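PDB 5NY5: 3,4-dihydroxybenzoate decarboxylase from Enterobacter cloacae, which catalyses the decarboxylation of 3,4-dihydroxybenzoate and the reverse para-carboxylation of catechols, using a prenylated flavin cofactor. Local coordinates for residues 3-8 with 211-216; 243-248 with 256-261; 287-292 with 436-441; 349-354 with 368-373; 373-378 with 465-470. One frame throughout, in Å; residues are numbered along the deposited sequence.

Interaction 1 (3-8 with 211-216); sequences NPINDL and GLDPAI
Ile5 carries CG2 anti to its backbone N, and Asp213 turns CG anti to its own (chi1 -170°), which brings a methyl onto a carboxylate with the two side chains crossing at about a right angle. CG2 of Ile5 sits 3.4 Å from OD1 of Asp213 and 3.6 Å from its OD2, so a single methyl touches both oxygens. That carboxylate is the N-cap of helix 214-219: Ala215 N reaches Asp213 OD1 at 3.1 Å from well above the carboxylate plane, and Arg241 adds a salt bridge. Farther along, Leu8 lies against backbone, its CB 3.6 Å from Leu212 O and its CD2 3.9 Å from Gly211 CA. A water bridges the two segments, accepting from Leu8 N at 2.8 Å and donating to Gly211 O at 2.6 Å; no direct hydrogen bond crosses. Asp7 is likewise an N-cap, of helix 8-16, with OD1 accepting from Ser10 N and OD2 in a salt bridge with Arg260. Two N-cap aspartates thus lie close together, each salt-bridged to an arginine; helix N-terminus and guanidinium together would be expected to keep both acids ionised despite their burial.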
# COMPACT_ATOMS: atom_id res chain seq x y z
N ASN A 3 1.08 -60.34 15.66
CA ASN A 3 0.24 -59.21 16.04
C ASN A 3 0.97 -57.85 16.10
O ASN A 3 0.40 -56.85 15.68
CB ASN A 3 -0.45 -59.49 17.38
CG ASN A 3 -1.81 -58.82 17.49
OD1 ASN A 3 -2.52 -58.69 16.49
ND2 ASN A 3 -2.16 -58.39 18.69
N PRO A 4 2.19 -57.80 16.63
CA PRO A 4 2.95 -56.55 16.55
C PRO A 4 3.50 -56.33 15.15
O PRO A 4 3.52 -57.23 14.31
CB PRO A 4 4.09 -56.76 17.56
CG PRO A 4 4.30 -58.21 17.54
CD PRO A 4 2.93 -58.81 17.42
N ILE A 5 3.95 -55.10 14.91
CA ILE A 5 4.49 -54.70 13.62
C ILE A 5 6.01 -54.61 13.73
O ILE A 5 6.53 -53.96 14.65
CB ILE A 5 3.90 -53.37 13.14
CG1 ILE A 5 2.38 -53.49 12.99
CG2 ILE A 5 4.52 -52.95 11.82
CD1 ILE A 5 1.74 -52.29 12.33
N ASN A 6 6.71 -55.26 12.81
CA ASN A 6 8.16 -55.13 12.74
C ASN A 6 8.68 -55.10 11.31
O ASN A 6 9.90 -55.06 11.12
CB ASN A 6 8.85 -56.26 13.52
CG ASN A 6 8.45 -57.65 13.03
OD1 ASN A 6 7.93 -57.82 11.93
ND2 ASN A 6 8.71 -58.65 13.86
N ASP A 7 7.82 -55.14 10.30
CA ASP A 7 8.24 -55.05 8.91
C ASP A 7 7.05 -54.62 8.07
O ASP A 7 5.97 -54.33 8.58
CB ASP A 7 8.84 -56.38 8.43
CG ASP A 7 7.94 -57.57 8.72
OD1 ASP A 7 6.72 -57.39 8.90
OD2 ASP A 7 8.47 -58.70 8.77
N LEU A 8 7.27 -54.58 6.75
CA LEU A 8 6.21 -54.16 5.84
C LEU A 8 5.04 -55.14 5.84
O LEU A 8 3.88 -54.73 5.83
CB LEU A 8 6.78 -54.00 4.43
CG LEU A 8 5.80 -53.69 3.30
CD1 LEU A 8 5.04 -52.40 3.57
CD2 LEU A 8 6.55 -53.62 1.99
N GLY A 211 11.09 -51.12 1.34
CA GLY A 211 10.08 -52.04 1.85
C GLY A 211 10.20 -52.22 3.34
O GLY A 211 10.70 -53.25 3.81
N LEU A 212 9.74 -51.23 4.11
CA LEU A 212 10.03 -51.14 5.53
C LEU A 212 8.75 -51.00 6.33
O LEU A 212 7.67 -50.75 5.79
CB LEU A 212 10.95 -49.95 5.83
CG LEU A 212 12.09 -49.73 4.84
CD1 LEU A 212 12.74 -48.38 5.10
CD2 LEU A 212 13.10 -50.85 4.95
N ASP A 213 8.89 -51.18 7.64
CA ASP A 213 7.88 -50.74 8.58
C ASP A 213 7.58 -49.26 8.34
O ASP A 213 8.52 -48.45 8.29
CB ASP A 213 8.38 -50.97 10.01
CG ASP A 213 7.31 -50.76 11.07
OD1 ASP A 213 6.23 -50.22 10.75
OD2 ASP A 213 7.55 -51.14 12.23
N PRO A 214 6.32 -48.88 8.16
CA PRO A 214 6.00 -47.45 8.03
C PRO A 214 6.55 -46.60 9.16
O PRO A 214 6.86 -45.42 8.96
CB PRO A 214 4.47 -47.44 8.01
CG PRO A 214 4.11 -48.74 7.41
CD PRO A 214 5.15 -49.73 7.89
N ALA A 215 6.70 -47.18 10.36
CA ALA A 215 7.31 -46.45 11.46
C ALA A 215 8.73 -46.01 11.12
O ALA A 215 9.17 -44.93 11.53
CB ALA A 215 7.31 -47.31 12.72
N ILE A 216 9.46 -46.82 10.35
CA ILE A 216 10.81 -46.45 9.97
C ILE A 216 10.78 -45.30 8.97
O ILE A 216 11.47 -44.29 9.14
CB ILE A 216 11.57 -47.67 9.41
CG1 ILE A 216 11.71 -48.75 10.48
CG2 ILE A 216 12.93 -47.25 8.89
CD1 ILE A 216 12.54 -49.94 10.05
O HOH W 1 9.94 -54.45 6.01

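Interaction 2 (243-248 with 256-261); sequences QPVELV and KAIARA
Val248 and Ala257 form the antiparallel hydrogen-bonded pair of a short hairpin, and here the contact is tight. Val248 N gives to Ala257 O at 2.9 Å, and Ala257 N returns the bond to Val248 O at 2.8 Å. Beside them Leu247 and Ile258 are a non-hydrogen-bonded pair whose side chains start out diverging, yet Leu247 CD2 still meets Ile258 CD1 at 3.7 Å. Val248 holds CG1 in the crowded position between its backbone N and carbonyl carbon (chi1 52°), which lays this methyl 3.3 Å from Ala257 O and 3.7 Å from Ala259 CA.

Toward Glu246 and Arg260 the fit relaxes. Ala259 N still reaches Glu246 O at 3.0 Å, as the chain leaves the strand in a type I turn from Ile258 to Ala261. A water accepts from Arg260 N and lies beside Glu246 O, at a separation too short to be trusted. The side chains of Glu246 and Arg260 run side by side, pointing the same way, yet their charged atoms stay apart: Glu246 OE2 is 5.1 Å from Arg260 NE, touching instead the aliphatic CD of Arg260 at 4.1 Å, and the guanidinium is engaged by Asp7. Both residues are partly exposed.

Strand 108-110 pairs with the other edge of strand 246-249, making this a three-stranded mixed sheet, while Leu234 of helix 234-241 packs on Leu247 and Ile258 and Ala237 of that helix on Val245.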
# COMPACT_ATOMS: atom_id res chain seq x y z
N GLN A 243 10.29 -51.77 20.35
CA GLN A 243 11.09 -52.90 19.88
C GLN A 243 12.19 -52.36 18.97
O GLN A 243 11.89 -51.73 17.95
CB GLN A 243 10.21 -53.91 19.14
CG GLN A 243 10.96 -55.13 18.65
CD GLN A 243 11.33 -56.07 19.77
OE1 GLN A 243 10.67 -56.11 20.81
NE2 GLN A 243 12.38 -56.85 19.56
N PRO A 244 13.46 -52.59 19.31
CA PRO A 244 14.55 -51.98 18.53
C PRO A 244 14.56 -52.45 17.08
O PRO A 244 14.26 -53.60 16.78
CB PRO A 244 15.81 -52.44 19.28
CG PRO A 244 15.38 -53.61 20.08
CD PRO A 244 13.96 -53.36 20.45
N VAL A 245 14.91 -51.52 16.19
CA VAL A 245 15.07 -51.86 14.78
C VAL A 245 16.32 -52.71 14.62
O VAL A 245 17.39 -52.38 15.15
CB VAL A 245 15.15 -50.58 13.94
CG1 VAL A 245 15.34 -50.91 12.47
CG2 VAL A 245 13.91 -49.74 14.14
N GLU A 246 16.20 -53.80 13.87
CA GLU A 246 17.30 -54.74 13.71
C GLU A 246 18.12 -54.40 12.47
O GLU A 246 17.57 -54.10 11.41
CB GLU A 246 16.77 -56.17 13.62
CG GLU A 246 16.16 -56.68 14.92
CD GLU A 246 15.36 -57.95 14.74
OE1 GLU A 246 14.54 -58.26 15.64
OE2 GLU A 246 15.53 -58.63 13.71
N LEU A 247 19.44 -54.45 12.63
CA LEU A 247 20.38 -54.16 11.55
C LEU A 247 21.23 -55.38 11.26
O LEU A 247 21.51 -56.19 12.16
CB LEU A 247 21.27 -52.97 11.91
CG LEU A 247 20.54 -51.65 12.17
CD1 LEU A 247 21.51 -50.58 12.64
CD2 LEU A 247 19.81 -51.20 10.92
N VAL A 248 21.66 -55.51 10.01
CA VAL A 248 22.48 -56.63 9.57
C VAL A 248 23.67 -56.08 8.79
O VAL A 248 23.52 -55.13 8.01
CB VAL A 248 21.67 -57.62 8.70
CG1 VAL A 248 20.95 -56.89 7.58
CG2 VAL A 248 22.57 -58.72 8.15
N LYS A 256 25.88 -51.35 7.09
CA LYS A 256 24.79 -52.20 7.54
C LYS A 256 23.52 -51.90 6.76
O LYS A 256 23.40 -50.87 6.10
CB LYS A 256 24.55 -52.03 9.04
CG LYS A 256 25.72 -52.49 9.90
CD LYS A 256 26.12 -51.42 10.90
CE LYS A 256 27.41 -51.80 11.61
NZ LYS A 256 27.97 -50.65 12.38
N ALA A 257 22.55 -52.82 6.86
CA ALA A 257 21.28 -52.69 6.17
C ALA A 257 20.14 -53.05 7.12
O ALA A 257 20.35 -53.67 8.17
CB ALA A 257 21.21 -53.58 4.92
N ILE A 258 18.93 -52.64 6.75
CA ILE A 258 17.75 -52.96 7.54
C ILE A 258 17.48 -54.45 7.42
O ILE A 258 17.22 -54.97 6.33
CB ILE A 258 16.54 -52.14 7.08
CG1 ILE A 258 16.82 -50.64 7.26
CG2 ILE A 258 15.29 -52.54 7.85
CD1 ILE A 258 17.05 -50.23 8.69
N ALA A 259 17.53 -55.15 8.56
CA ALA A 259 17.41 -56.61 8.54
C ALA A 259 16.03 -57.06 8.08
O ALA A 259 15.90 -58.05 7.35
CB ALA A 259 17.72 -57.18 9.92
N ARG A 260 14.98 -56.34 8.49
CA ARG A 260 13.61 -56.71 8.17
C ARG A 260 13.13 -56.12 6.85
O ARG A 260 11.94 -56.22 6.54
CB ARG A 260 12.67 -56.27 9.30
CG ARG A 260 13.03 -56.84 10.66
CD ARG A 260 12.75 -58.32 10.72
NE ARG A 260 11.32 -58.60 10.83
CZ ARG A 260 10.79 -59.82 10.78
NH1 ARG A 260 11.58 -60.87 10.61
NH2 ARG A 260 9.48 -59.98 10.90
N ALA A 261 14.02 -55.52 6.07
CA ALA A 261 13.62 -54.86 4.84
C ALA A 261 13.21 -55.87 3.78
O ALA A 261 13.49 -57.07 3.87
CB ALA A 261 14.75 -53.98 4.31
O HOH W 2 15.29 -54.64 10.75

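Interaction 3 (287-292 with 436-441); sequences MPEFPG and HQLDPS
OD1 of Asp439, the residue whose CA lies nearest to Pro291 across the contact, is gripped twice by Ser441: its N donates at 2.9 Å and its OG at 2.8 Å, both from the same face of the carboxylate. The backbone bond makes an Asx turn, and Lys396 pairs with the other oxygen, OD2. This turn and the type I turn before it, from His436 to Asp439, shape the loop of the C-terminal UbiD domain that meets residues 287-292 of the Rift-related domain, themselves bent into a type I turn from Glu289 to Gly292.

Leu438 fills the middle of the contact. Its CD1 lies against the bent chain of Glu289, 3.8 Å from CG and 3.6 Å from OE2, while its CB rests 3.8 Å from Pro291 CG; both partners cross the leucine at about a right angle. OE1 of Glu289 makes a salt bridge to Arg171, a residue that contacts prenylated FMN when the cofactor is bound, which probably makes Glu289 a second-shell residue of the flavin site. Pro291 O accepts from Trp415 of a second subunit, which puts the contact at a subunit interface.

Beyond Leu438 stands a T-shaped pair, Phe290 directing its edge at the face of His436 with the planes 81° apart. Phe364 packs edge-to-face with both rings. The imidazole is held from within its own loop: Leu438 N donates to His436 ND1 at 3.0 Å, almost straight and in the ring plane, while Phe290 CZ comes to 3.9 Å from His436 NE2.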
# COMPACT_ATOMS: atom_id res chain seq x y z
N MSE A 287 11.34 -35.91 -12.53
CA MSE A 287 10.22 -36.58 -11.91
C MSE A 287 9.17 -35.57 -11.46
O MSE A 287 9.50 -34.40 -11.25
CB MSE A 287 10.70 -37.39 -10.71
CG MSE A 287 10.16 -38.79 -10.62
SE MSE A 287 10.42 -39.48 -8.82
CE MSE A 287 8.73 -38.92 -8.03
N PRO A 288 7.92 -36.00 -11.32
CA PRO A 288 6.93 -35.15 -10.65
C PRO A 288 7.38 -34.83 -9.24
O PRO A 288 7.76 -35.71 -8.47
CB PRO A 288 5.66 -36.00 -10.67
CG PRO A 288 5.84 -36.92 -11.81
CD PRO A 288 7.31 -37.21 -11.89
N GLU A 289 7.35 -33.54 -8.89
CA GLU A 289 7.75 -33.08 -7.58
C GLU A 289 6.53 -32.89 -6.69
O GLU A 289 5.38 -32.92 -7.15
CB GLU A 289 8.55 -31.78 -7.68
CG GLU A 289 9.78 -31.88 -8.57
CD GLU A 289 10.87 -32.77 -7.99
OE1 GLU A 289 11.77 -33.17 -8.75
OE2 GLU A 289 10.82 -33.06 -6.78
N PHE A 290 6.78 -32.68 -5.40
CA PHE A 290 5.68 -32.53 -4.46
C PHE A 290 4.78 -31.31 -4.71
O PHE A 290 3.58 -31.42 -4.41
CB PHE A 290 6.23 -32.51 -3.02
CG PHE A 290 6.96 -31.25 -2.64
CD1 PHE A 290 6.28 -30.19 -2.07
CD2 PHE A 290 8.32 -31.14 -2.84
CE1 PHE A 290 6.94 -29.03 -1.72
CE2 PHE A 290 8.99 -29.98 -2.49
CZ PHE A 290 8.30 -28.93 -1.93
N PRO A 291 5.25 -30.17 -5.25
CA PRO A 291 4.30 -29.09 -5.53
C PRO A 291 3.28 -29.43 -6.61
O PRO A 291 2.23 -28.78 -6.67
CB PRO A 291 5.20 -27.93 -5.98
CG PRO A 291 6.52 -28.24 -5.41
CD PRO A 291 6.63 -29.72 -5.50
N GLY A 292 3.55 -30.43 -7.45
CA GLY A 292 2.61 -30.85 -8.47
C GLY A 292 3.11 -30.71 -9.89
O GLY A 292 2.34 -30.99 -10.83
N HIS A 436 11.42 -21.77 -1.61
CA HIS A 436 11.77 -23.07 -2.16
C HIS A 436 11.85 -22.95 -3.68
O HIS A 436 11.04 -22.27 -4.30
CB HIS A 436 10.75 -24.14 -1.76
CG HIS A 436 11.26 -25.54 -1.88
ND1 HIS A 436 11.63 -26.09 -3.09
CD2 HIS A 436 11.47 -26.50 -0.95
CE1 HIS A 436 12.04 -27.33 -2.90
NE2 HIS A 436 11.96 -27.60 -1.60
N GLN A 437 12.84 -23.63 -4.26
CA GLN A 437 13.08 -23.54 -5.70
C GLN A 437 11.99 -24.19 -6.52
O GLN A 437 11.81 -23.82 -7.69
CB GLN A 437 14.42 -24.18 -6.04
CG GLN A 437 15.63 -23.46 -5.46
CD GLN A 437 16.20 -22.44 -6.42
OE1 GLN A 437 15.89 -22.44 -7.61
NE2 GLN A 437 17.05 -21.56 -5.90
N LEU A 438 11.25 -25.15 -5.96
CA LEU A 438 10.29 -25.91 -6.74
C LEU A 438 8.92 -25.24 -6.84
O LEU A 438 8.05 -25.75 -7.55
CB LEU A 438 10.13 -27.32 -6.16
CG LEU A 438 11.33 -28.22 -6.46
CD1 LEU A 438 11.14 -29.59 -5.85
CD2 LEU A 438 11.56 -28.32 -7.96
N ASP A 439 8.71 -24.12 -6.15
CA ASP A 439 7.54 -23.29 -6.42
C ASP A 439 7.80 -22.49 -7.69
O ASP A 439 8.71 -21.66 -7.71
CB ASP A 439 7.27 -22.36 -5.25
CG ASP A 439 6.00 -21.52 -5.44
OD1 ASP A 439 5.47 -21.43 -6.56
OD2 ASP A 439 5.53 -20.94 -4.44
N PRO A 440 7.05 -22.72 -8.77
CA PRO A 440 7.33 -22.02 -10.03
C PRO A 440 7.03 -20.54 -9.98
O PRO A 440 7.58 -19.78 -10.78
CB PRO A 440 6.44 -22.74 -11.05
CG PRO A 440 5.98 -23.99 -10.37
CD PRO A 440 5.93 -23.67 -8.92
N SER A 441 6.16 -20.09 -9.07
CA SER A 441 5.87 -18.68 -8.93
C SER A 441 6.96 -17.92 -8.18
O SER A 441 6.91 -16.69 -8.13
CB SER A 441 4.53 -18.48 -8.23
OG SER A 441 4.60 -18.83 -6.87

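Interaction 4 (349-354 with 368-373); sequences GFLQNV and LQVKKR
A classic beta bulge interrupts the hairpin of strands 351-356 and 365-370, where Gln352 and Asn353 together face Gln369. Gln369 O receives Gln352 N at a short 2.6 Å and Asn353 N only weakly at 3.3 Å; Gln369 N then binds Asn353 O at 3.0 Å. Ahead of the bulge, Phe350 O is held from opposite faces of its plane, by Lys371 N at 3.2 Å and by Gln352 NE2 at 2.8 Å. Gln352 is bent at chi2 (-54°), which turns CD back toward residues 349-350; NE2 also lies 3.4 Å from Lys371 CB. The Phe350 ring offers a face to Val370, whose CB stands 3.9 Å from the ring centroid in a CH-pi contact. On the sheet face of Leu351, Val354, Leu368 and Val370 the contact is apolar: Leu351 CD1 reaches Leu368 CG, and Val354 lies alongside Leu368, CG2 to CD1 at 3.8 Å. Helix 324-346 covers Leu351 and Val354, and Ala384 of helix 380-391 touches Leu368. With strand 365-370 parallel to strand 397-401, this is a bulged antiparallel hairpin on the outermost strand, within this chain, of a mixed five-stranded sheet flanked by helices, in the UbiD C-terminal domain.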
# COMPACT_ATOMS: atom_id res chain seq x y z
N GLY A 349 0.15 -23.29 25.70
CA GLY A 349 -1.29 -23.42 25.76
C GLY A 349 -2.06 -22.65 24.72
O GLY A 349 -3.30 -22.63 24.77
N PHE A 350 -1.38 -22.01 23.76
CA PHE A 350 -2.03 -21.16 22.77
C PHE A 350 -2.36 -21.93 21.50
O PHE A 350 -3.52 -22.02 21.10
CB PHE A 350 -1.14 -19.95 22.47
CG PHE A 350 -1.78 -18.91 21.59
CD1 PHE A 350 -2.98 -18.32 21.95
CD2 PHE A 350 -1.17 -18.50 20.43
CE1 PHE A 350 -3.56 -17.36 21.16
CE2 PHE A 350 -1.74 -17.53 19.63
CZ PHE A 350 -2.94 -16.97 19.99
N LEU A 351 -1.34 -22.51 20.87
CA LEU A 351 -1.56 -23.31 19.68
C LEU A 351 -2.33 -24.58 20.04
O LEU A 351 -1.93 -25.32 20.94
CB LEU A 351 -0.22 -23.67 19.03
CG LEU A 351 -0.29 -24.34 17.66
CD1 LEU A 351 -0.84 -23.38 16.62
CD2 LEU A 351 1.08 -24.85 17.25
N GLN A 352 -3.43 -24.82 19.33
CA GLN A 352 -4.22 -26.02 19.55
C GLN A 352 -3.79 -27.16 18.64
O GLN A 352 -3.71 -28.31 19.07
CB GLN A 352 -5.71 -25.73 19.36
CG GLN A 352 -6.22 -24.59 20.22
CD GLN A 352 -5.91 -24.79 21.69
OE1 GLN A 352 -6.28 -25.81 22.28
NE2 GLN A 352 -5.22 -23.83 22.29
N ASN A 353 -3.51 -26.85 17.38
CA ASN A 353 -3.07 -27.85 16.42
C ASN A 353 -2.47 -27.12 15.23
O ASN A 353 -2.58 -25.89 15.11
CB ASN A 353 -4.22 -28.76 15.98
CG ASN A 353 -3.75 -30.15 15.60
OD1 ASN A 353 -2.57 -30.36 15.30
ND2 ASN A 353 -4.67 -31.10 15.60
N VAL A 354 -1.84 -27.88 14.34
CA VAL A 354 -1.22 -27.33 13.14
C VAL A 354 -1.28 -28.39 12.05
O VAL A 354 -1.10 -29.58 12.32
CB VAL A 354 0.23 -26.87 13.42
CG1 VAL A 354 1.01 -27.95 14.14
CG2 VAL A 354 0.93 -26.47 12.13
N LEU A 368 -2.72 -22.99 11.16
CA LEU A 368 -2.51 -22.91 12.60
C LEU A 368 -3.83 -22.68 13.30
O LEU A 368 -4.57 -21.75 12.95
CB LEU A 368 -1.51 -21.81 12.96
CG LEU A 368 -0.04 -22.23 13.02
CD1 LEU A 368 0.47 -22.72 11.68
CD2 LEU A 368 0.82 -21.07 13.52
N GLN A 369 -4.13 -23.51 14.29
CA GLN A 369 -5.35 -23.42 15.08
C GLN A 369 -4.97 -22.91 16.46
O GLN A 369 -4.31 -23.62 17.23
CB GLN A 369 -6.05 -24.77 15.16
CG GLN A 369 -7.44 -24.71 15.76
CD GLN A 369 -8.06 -26.08 15.90
OE1 GLN A 369 -7.43 -26.99 16.43
NE2 GLN A 369 -9.29 -26.23 15.43
N VAL A 370 -5.38 -21.69 16.78
CA VAL A 370 -5.06 -21.07 18.06
C VAL A 370 -6.36 -20.83 18.82
O VAL A 370 -7.45 -20.87 18.26
CB VAL A 370 -4.28 -19.76 17.89
CG1 VAL A 370 -2.98 -20.01 17.15
CG2 VAL A 370 -5.12 -18.73 17.15
N LYS A 371 -6.21 -20.59 20.11
CA LYS A 371 -7.34 -20.30 20.99
C LYS A 371 -6.99 -19.07 21.83
O LYS A 371 -6.12 -19.14 22.70
CB LYS A 371 -7.66 -21.49 21.89
CG LYS A 371 -8.82 -21.27 22.84
CD LYS A 371 -9.03 -22.47 23.75
CE LYS A 371 -10.22 -22.28 24.67
NZ LYS A 371 -10.32 -23.37 25.68
N LYS A 372 -7.67 -17.96 21.56
CA LYS A 372 -7.50 -16.77 22.37
C LYS A 372 -8.27 -16.94 23.68
O LYS A 372 -9.50 -17.06 23.67
CB LYS A 372 -7.96 -15.53 21.61
CG LYS A 372 -7.10 -15.22 20.40
CD LYS A 372 -7.69 -14.08 19.58
CE LYS A 372 -6.93 -13.90 18.28
NZ LYS A 372 -7.63 -12.95 17.38
N ARG A 373 -7.54 -16.98 24.79
CA ARG A 373 -8.13 -17.24 26.09
C ARG A 373 -8.30 -15.99 26.93
O ARG A 373 -9.08 -16.00 27.89
CB ARG A 373 -7.25 -18.24 26.85
CG ARG A 373 -6.77 -19.39 25.99
CD ARG A 373 -5.39 -19.87 26.41
NE ARG A 373 -4.35 -18.88 26.13
CZ ARG A 373 -3.06 -19.05 26.39
NH1 ARG A 373 -2.64 -20.18 26.94
NH2 ARG A 373 -2.18 -18.10 26.10
O HOH W 3 -7.73 -29.64 16.37

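Interaction 5 (373-378 with 465-470); sequences RQPSDE and VPWALK
Trp467 lays one face of its indole over Gln374 and Pro375, where two short 3-10 segments, 375-377 and 467-470, pack together through a CH-pi contact. CG of Trp467 is anti to its backbone N (chi1 165°), and the ring lies flat enough on the neighbouring chain to cover a whole peptide: Gln374 C and Pro375 N both stand 3.5 Å above it, offset toward the rim. Pro375 CA sits over the face of the five-membered ring, 3.6 Å from its centroid, while Pro375 CD meets Trp467 CZ2 at 3.5 Å.

The shape of this turn is fixed from within. Arg373, bent at chi2 and chi3, grips Asp377 side-on with two nitrogens, NE to OD2 at 2.9 Å and NH2 to OD1 at 3.0 Å, each carboxylate oxygen using its syn lone pair; Arg373 N takes the anti lone pair of OD2.

Glu378 leaves with CG anti to its backbone N, then bends at chi2 (57°), and divides its carboxylate. OE2 accepts from Gln381 and forms a salt bridge with Arg451 of a third subunit. OE1 pairs with Lys372 and also accepts from Trp467 N at 2.9 Å, on its anti side and 34° out of the carboxylate plane.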
# COMPACT_ATOMS: atom_id res chain seq x y z
N ARG A 373 -7.54 -16.98 24.79
CA ARG A 373 -8.13 -17.24 26.09
C ARG A 373 -8.30 -15.99 26.93
O ARG A 373 -9.08 -16.00 27.89
CB ARG A 373 -7.25 -18.24 26.85
CG ARG A 373 -6.77 -19.39 25.99
CD ARG A 373 -5.39 -19.87 26.41
NE ARG A 373 -4.35 -18.88 26.13
CZ ARG A 373 -3.06 -19.05 26.39
NH1 ARG A 373 -2.64 -20.18 26.94
NH2 ARG A 373 -2.18 -18.10 26.10
N GLN A 374 -7.60 -14.91 26.59
CA GLN A 374 -7.57 -13.70 27.39
C GLN A 374 -7.27 -12.54 26.46
O GLN A 374 -6.81 -12.75 25.33
CB GLN A 374 -6.53 -13.80 28.51
CG GLN A 374 -5.24 -14.46 28.08
CD GLN A 374 -4.29 -14.69 29.23
OE1 GLN A 374 -4.45 -14.10 30.30
NE2 GLN A 374 -3.32 -15.57 29.03
N PRO A 375 -7.54 -11.30 26.89
CA PRO A 375 -7.24 -10.15 26.02
C PRO A 375 -5.80 -10.09 25.54
O PRO A 375 -5.55 -9.71 24.39
CB PRO A 375 -7.59 -8.95 26.91
CG PRO A 375 -8.61 -9.46 27.85
CD PRO A 375 -8.21 -10.88 28.13
N SER A 376 -4.84 -10.47 26.38
CA SER A 376 -3.44 -10.44 25.99
C SER A 376 -3.14 -11.38 24.83
O SER A 376 -2.09 -11.24 24.19
CB SER A 376 -2.55 -10.78 27.19
OG SER A 376 -2.90 -12.04 27.73
N ASP A 377 -4.01 -12.35 24.55
CA ASP A 377 -3.78 -13.24 23.43
C ASP A 377 -3.97 -12.55 22.09
O ASP A 377 -3.43 -13.01 21.08
CB ASP A 377 -4.70 -14.46 23.52
CG ASP A 377 -4.15 -15.52 24.45
OD1 ASP A 377 -2.92 -15.54 24.66
OD2 ASP A 377 -4.95 -16.33 24.96
N GLU A 378 -4.74 -11.46 22.04
CA GLU A 378 -4.86 -10.70 20.81
C GLU A 378 -3.50 -10.13 20.44
O GLU A 378 -2.84 -9.47 21.25
CB GLU A 378 -5.88 -9.58 20.96
CG GLU A 378 -6.08 -8.78 19.70
CD GLU A 378 -6.49 -9.65 18.52
OE1 GLU A 378 -7.43 -10.46 18.67
OE2 GLU A 378 -5.88 -9.53 17.45
N VAL A 465 -10.96 -14.53 14.87
CA VAL A 465 -11.88 -13.46 15.30
C VAL A 465 -11.13 -12.53 16.25
O VAL A 465 -10.50 -13.01 17.20
CB VAL A 465 -13.11 -14.06 15.97
CG1 VAL A 465 -14.08 -12.97 16.38
CG2 VAL A 465 -13.78 -15.05 15.04
N PRO A 466 -11.16 -11.22 16.02
CA PRO A 466 -10.56 -10.29 16.99
C PRO A 466 -11.16 -10.51 18.37
O PRO A 466 -12.36 -10.75 18.51
CB PRO A 466 -10.93 -8.91 16.43
CG PRO A 466 -11.13 -9.14 14.98
CD PRO A 466 -11.71 -10.52 14.85
N TRP A 467 -10.29 -10.45 19.39
CA TRP A 467 -10.70 -10.79 20.75
C TRP A 467 -11.96 -10.04 21.17
O TRP A 467 -12.85 -10.61 21.80
CB TRP A 467 -9.57 -10.50 21.72
CG TRP A 467 -10.02 -10.48 23.14
CD1 TRP A 467 -10.35 -9.38 23.88
CD2 TRP A 467 -10.22 -11.61 23.99
NE1 TRP A 467 -10.74 -9.76 25.14
CE2 TRP A 467 -10.67 -11.13 25.23
CE3 TRP A 467 -10.06 -12.99 23.82
CZ2 TRP A 467 -10.96 -11.97 26.30
CZ3 TRP A 467 -10.35 -13.82 24.88
CH2 TRP A 467 -10.79 -13.31 26.10
N ALA A 468 -12.05 -8.75 20.82
CA ALA A 468 -13.15 -7.92 21.28
C ALA A 468 -14.48 -8.31 20.65
O ALA A 468 -15.53 -7.95 21.18
CB ALA A 468 -12.86 -6.45 20.99
N LEU A 469 -14.47 -9.03 19.53
CA LEU A 469 -15.69 -9.36 18.81
C LEU A 469 -16.11 -10.82 18.97
O LEU A 469 -17.12 -11.22 18.37
CB LEU A 469 -15.51 -9.06 17.32
CG LEU A 469 -14.94 -7.68 16.96
CD1 LEU A 469 -14.88 -7.51 15.46
CD2 LEU A 469 -15.77 -6.58 17.59
N LYS A 470 -15.40 -11.60 19.78
CA LYS A 470 -15.62 -13.05 19.81
C LYS A 470 -17.06 -13.41 20.15
O LYS A 470 -17.55 -14.46 19.74
CB LYS A 470 -14.66 -13.71 20.81
CG LYS A 470 -13.20 -13.66 20.40
CD LYS A 470 -12.31 -14.25 21.48
CE LYS A 470 -12.41 -15.76 21.53
NZ LYS A 470 -11.84 -16.39 20.31

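Overall arrangement
The five contacts trace the chain from its N-terminus to its C-terminal domain. Interactions 1 and 2, with centres 11 Å apart, meet directly through the Asp7-Arg260 salt bridge, which ties the N-terminal segment to the Rift-related domain, and both pack on helix 234-241. Interaction 3, about 30 Å from interaction 1 centre to centre, joins that domain to the C-terminal one beside the prenylated FMN site; its two segments bracket interaction 4 in sequence. Interactions 4 and 5 lie 12 Å apart centre to centre and share Arg373, with Lys372 linking the hairpin to Glu378 and Val465. Interactions 3 and 5 both touch the second subunit, so the interdomain junction and the far end of the C-terminal domain both border neighbours in the hexamer.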